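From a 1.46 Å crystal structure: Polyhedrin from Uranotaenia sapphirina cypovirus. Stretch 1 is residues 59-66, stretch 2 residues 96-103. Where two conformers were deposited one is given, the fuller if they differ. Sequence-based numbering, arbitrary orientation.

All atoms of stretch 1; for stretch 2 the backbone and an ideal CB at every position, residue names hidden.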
# COMPACT_ATOMS: atom_id res chain seq x y z
N GLU A 59 -0.97 13.42 -3.49
CA GLU A 59 0.06 13.41 -2.47
C GLU A 59 1.19 14.38 -2.81
O GLU A 59 1.93 14.81 -1.94
CB GLU A 59 0.63 11.98 -2.31
CG GLU A 59 -0.34 11.01 -1.65
CD GLU A 59 0.09 9.55 -1.74
OE1 GLU A 59 0.69 9.14 -2.75
OE2 GLU A 59 -0.19 8.80 -0.78
N LEU A 60 1.31 14.72 -4.09
CA LEU A 60 2.41 15.57 -4.56
C LEU A 60 2.07 17.04 -4.51
O LEU A 60 2.95 17.88 -4.73
CB LEU A 60 2.78 15.22 -6.01
CG LEU A 60 3.98 14.33 -6.29
CD1 LEU A 60 4.21 14.27 -7.79
CD2 LEU A 60 5.23 14.79 -5.56
N MET A 61 0.82 17.38 -4.23
CA MET A 61 0.46 18.79 -4.07
C MET A 61 0.98 19.29 -2.73
O MET A 61 1.06 18.53 -1.77
CB MET A 61 -1.07 18.94 -4.10
CG MET A 61 -1.73 18.40 -5.35
SD MET A 61 -1.44 19.44 -6.77
CE MET A 61 -2.74 20.63 -6.50
N TRP A 62 1.34 20.57 -2.65
CA TRP A 62 1.57 21.17 -1.35
C TRP A 62 0.22 21.30 -0.69
O TRP A 62 -0.67 21.99 -1.20
CB TRP A 62 2.26 22.53 -1.46
CG TRP A 62 2.46 23.15 -0.14
CD1 TRP A 62 1.77 24.20 0.39
CD2 TRP A 62 3.40 22.74 0.86
NE1 TRP A 62 2.23 24.47 1.66
CE2 TRP A 62 3.24 23.60 1.96
CE3 TRP A 62 4.38 21.73 0.92
CZ2 TRP A 62 4.00 23.47 3.12
CZ3 TRP A 62 5.14 21.62 2.06
CH2 TRP A 62 4.96 22.49 3.15
N ASP A 63 0.06 20.62 0.44
CA ASP A 63 -1.27 20.37 1.01
C ASP A 63 -1.56 21.04 2.35
O ASP A 63 -2.46 20.63 3.09
CB ASP A 63 -1.51 18.86 1.07
CG ASP A 63 -0.40 18.10 1.77
OD1 ASP A 63 0.71 18.64 1.95
OD2 ASP A 63 -0.64 16.94 2.13
N ILE A 64 -0.84 22.12 2.63
CA ILE A 64 -1.01 22.85 3.88
C ILE A 64 -1.68 24.18 3.59
O ILE A 64 -1.24 24.93 2.70
CB ILE A 64 0.35 23.07 4.57
CG1 ILE A 64 1.12 21.75 4.65
CG2 ILE A 64 0.17 23.67 5.97
CD1 ILE A 64 0.34 20.57 5.26
N ASP A 65 -2.74 24.48 4.34
CA ASP A 65 -3.51 25.70 4.16
C ASP A 65 -3.75 26.30 5.53
O ASP A 65 -4.49 25.73 6.35
CB ASP A 65 -4.84 25.39 3.46
CG ASP A 65 -5.65 26.64 3.13
OD1 ASP A 65 -5.05 27.73 2.94
OD2 ASP A 65 -6.89 26.52 3.06
N ASN A 66 -3.11 27.44 5.77
CA ASN A 66 -3.20 28.13 7.05
C ASN A 66 -2.97 27.18 8.24
O ASN A 66 -3.74 27.18 9.21
CB ASN A 66 -4.54 28.86 7.17
CG ASN A 66 -4.69 29.99 6.15
OD1 ASN A 66 -3.78 30.82 5.98
ND2 ASN A 66 -5.82 30.03 5.45
N UNK A 96 0.22 27.47 -7.51
CA UNK A 96 0.85 27.72 -6.22
C UNK A 96 1.19 26.43 -5.47
O UNK A 96 2.08 26.44 -4.62
CB UNK A 96 -0.07 28.59 -5.36
N UNK A 97 0.47 25.34 -5.77
CA UNK A 97 0.58 24.11 -4.98
C UNK A 97 1.19 22.95 -5.76
O UNK A 97 1.29 21.84 -5.25
CB UNK A 97 -0.80 23.70 -4.46
N UNK A 98 1.58 23.22 -7.00
CA UNK A 98 2.19 22.21 -7.86
C UNK A 98 3.70 22.38 -7.72
O UNK A 98 4.19 23.51 -7.66
CB UNK A 98 1.74 22.35 -9.31
N UNK A 99 4.45 21.27 -7.65
CA UNK A 99 5.91 21.44 -7.54
C UNK A 99 6.49 22.15 -8.76
O UNK A 99 6.01 21.94 -9.88
CB UNK A 99 6.59 20.08 -7.36
N UNK A 100 7.51 22.97 -8.53
CA UNK A 100 8.31 23.55 -9.60
C UNK A 100 9.34 22.55 -10.09
O UNK A 100 9.67 22.52 -11.27
CB UNK A 100 9.00 24.83 -9.13
N UNK A 101 9.88 21.78 -9.14
CA UNK A 101 11.02 20.92 -9.39
C UNK A 101 10.88 19.64 -8.58
O UNK A 101 10.39 19.67 -7.45
CB UNK A 101 12.33 21.64 -9.05
N UNK A 102 11.32 18.52 -9.15
CA UNK A 102 11.44 17.26 -8.42
C UNK A 102 12.88 16.79 -8.46
O UNK A 102 13.53 16.89 -9.51
CB UNK A 102 10.51 16.19 -9.00
N UNK A 103 13.37 16.32 -7.32
CA UNK A 103 14.71 15.77 -7.17
C UNK A 103 14.58 14.35 -6.66
O UNK A 103 13.86 14.10 -5.70
CB UNK A 103 15.57 16.62 -6.23

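Position 96 has phi/psi of -58/-24, a helical turn, and its ideal CB finds nothing of stretch 1 within 5.5 Å. Stretch 1 therefore sets no demand here, and many polar residues would do. The deposited residue is Asn96, whose side chain leads away from stretch 1.

Position 97 is the centre of the contact. Its backbone is already engaged: Trp62 N donates a hydrogen bond to the carbonyl O of residue 97 at 2.9 Å, and Met61 CA lies 3.4 Å from the same O in a CA-H...O contact. The CA-to-CB bond points toward stretch 1, with the ideal CB 3.7 Å from Trp62 O. Beyond it stretch 1 offers acceptors in succession: the carbonyl oxygens of Trp62 and Ile64, then the carboxylate of Asp65. A short side chain could not span this row; a long donor could, with lysine able to supply a charge and arginine several N-H groups in one plane. The residue is Arg97. Its chi1 is m and its chi2 and chi3 are t, so the chain runs out extended before chi4, at -79°, turns the guanidinium. NH1 donates to Trp62 O at 2.9 Å and to Ile64 O at 3.0 Å; NH2 adds a weak hydrogen bond to Ile64 O at 3.5 Å and a long salt bridge to Asp65 OD1 at 3.6 Å. These oxygens lie at the edge of the guanidinium, near its plane, where its N-H bonds point.

At position 98 the CA-to-CB bond points away, and the ideal CB is 5.0 Å from Met61 SD. An apolar side chain with some reach suits this neighbour. It is Ile98, whose CG1 packs 4.1 Å from Met61 SD.

Position 99 has phi/psi of -62/144, which proline accepts readily, as do most other residues. The CA-to-CB bond points sideways, and the ideal CB is 5.0 Å from Leu60 O, leaving room for a compact apolar group. The residue is Pro99; its ring brings CG to 3.5 Å from Leu60 O.

Positions 100 and 101 are out of reach of stretch 1, so its atoms cannot choose between side chains. They are Lys100 and Lys101.

Position 102, in a strand, directs CA-to-CB toward stretch 1, but its ideal CB has no neighbour there within 5.5 Å. A longer apolar side chain could bridge the gap to Leu60. Leu102 does so, with CD2 4.2 Å from Leu60 CD2.

Position 103 continues the strand out of reach, and stretch 1 leaves its identity open; it is Ser103.

Stretch 2 96-103: NRIPKKLS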
# COMPACT_ATOMS: atom_id res chain seq x y z
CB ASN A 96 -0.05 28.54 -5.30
CG ASN A 96 -0.24 29.98 -5.75
OD1 ASN A 96 0.40 30.46 -6.68
ND2 ASN A 96 -1.13 30.68 -5.04
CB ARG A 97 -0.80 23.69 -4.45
CG ARG A 97 -1.37 24.68 -3.43
CD ARG A 97 -2.73 24.27 -2.85
NE ARG A 97 -3.19 25.25 -1.87
CZ ARG A 97 -2.76 25.32 -0.61
NH1 ARG A 97 -1.86 24.44 -0.16
NH2 ARG A 97 -3.22 26.27 0.20
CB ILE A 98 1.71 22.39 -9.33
CG1 ILE A 98 0.20 22.17 -9.41
CG2 ILE A 98 2.40 21.43 -10.27
CD1 ILE A 98 -0.40 22.59 -10.72
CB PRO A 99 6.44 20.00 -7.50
CG PRO A 99 5.24 19.14 -7.13
CD PRO A 99 4.05 19.85 -7.63
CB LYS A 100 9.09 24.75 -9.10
CG LYS A 100 8.31 26.03 -8.98
CD LYS A 100 9.28 27.20 -8.86
CE LYS A 100 9.71 27.74 -10.23
NZ LYS A 100 8.57 28.36 -11.00
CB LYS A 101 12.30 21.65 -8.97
CG LYS A 101 13.55 20.79 -9.02
CD LYS A 101 14.84 21.62 -8.88
CE LYS A 101 15.05 22.12 -7.46
NZ LYS A 101 16.40 22.74 -7.26
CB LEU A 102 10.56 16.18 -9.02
CG LEU A 102 9.06 16.42 -9.02
CD1 LEU A 102 8.34 15.35 -9.82
CD2 LEU A 102 8.56 16.44 -7.61
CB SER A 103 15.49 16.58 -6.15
OG SER A 103 15.54 17.94 -6.53
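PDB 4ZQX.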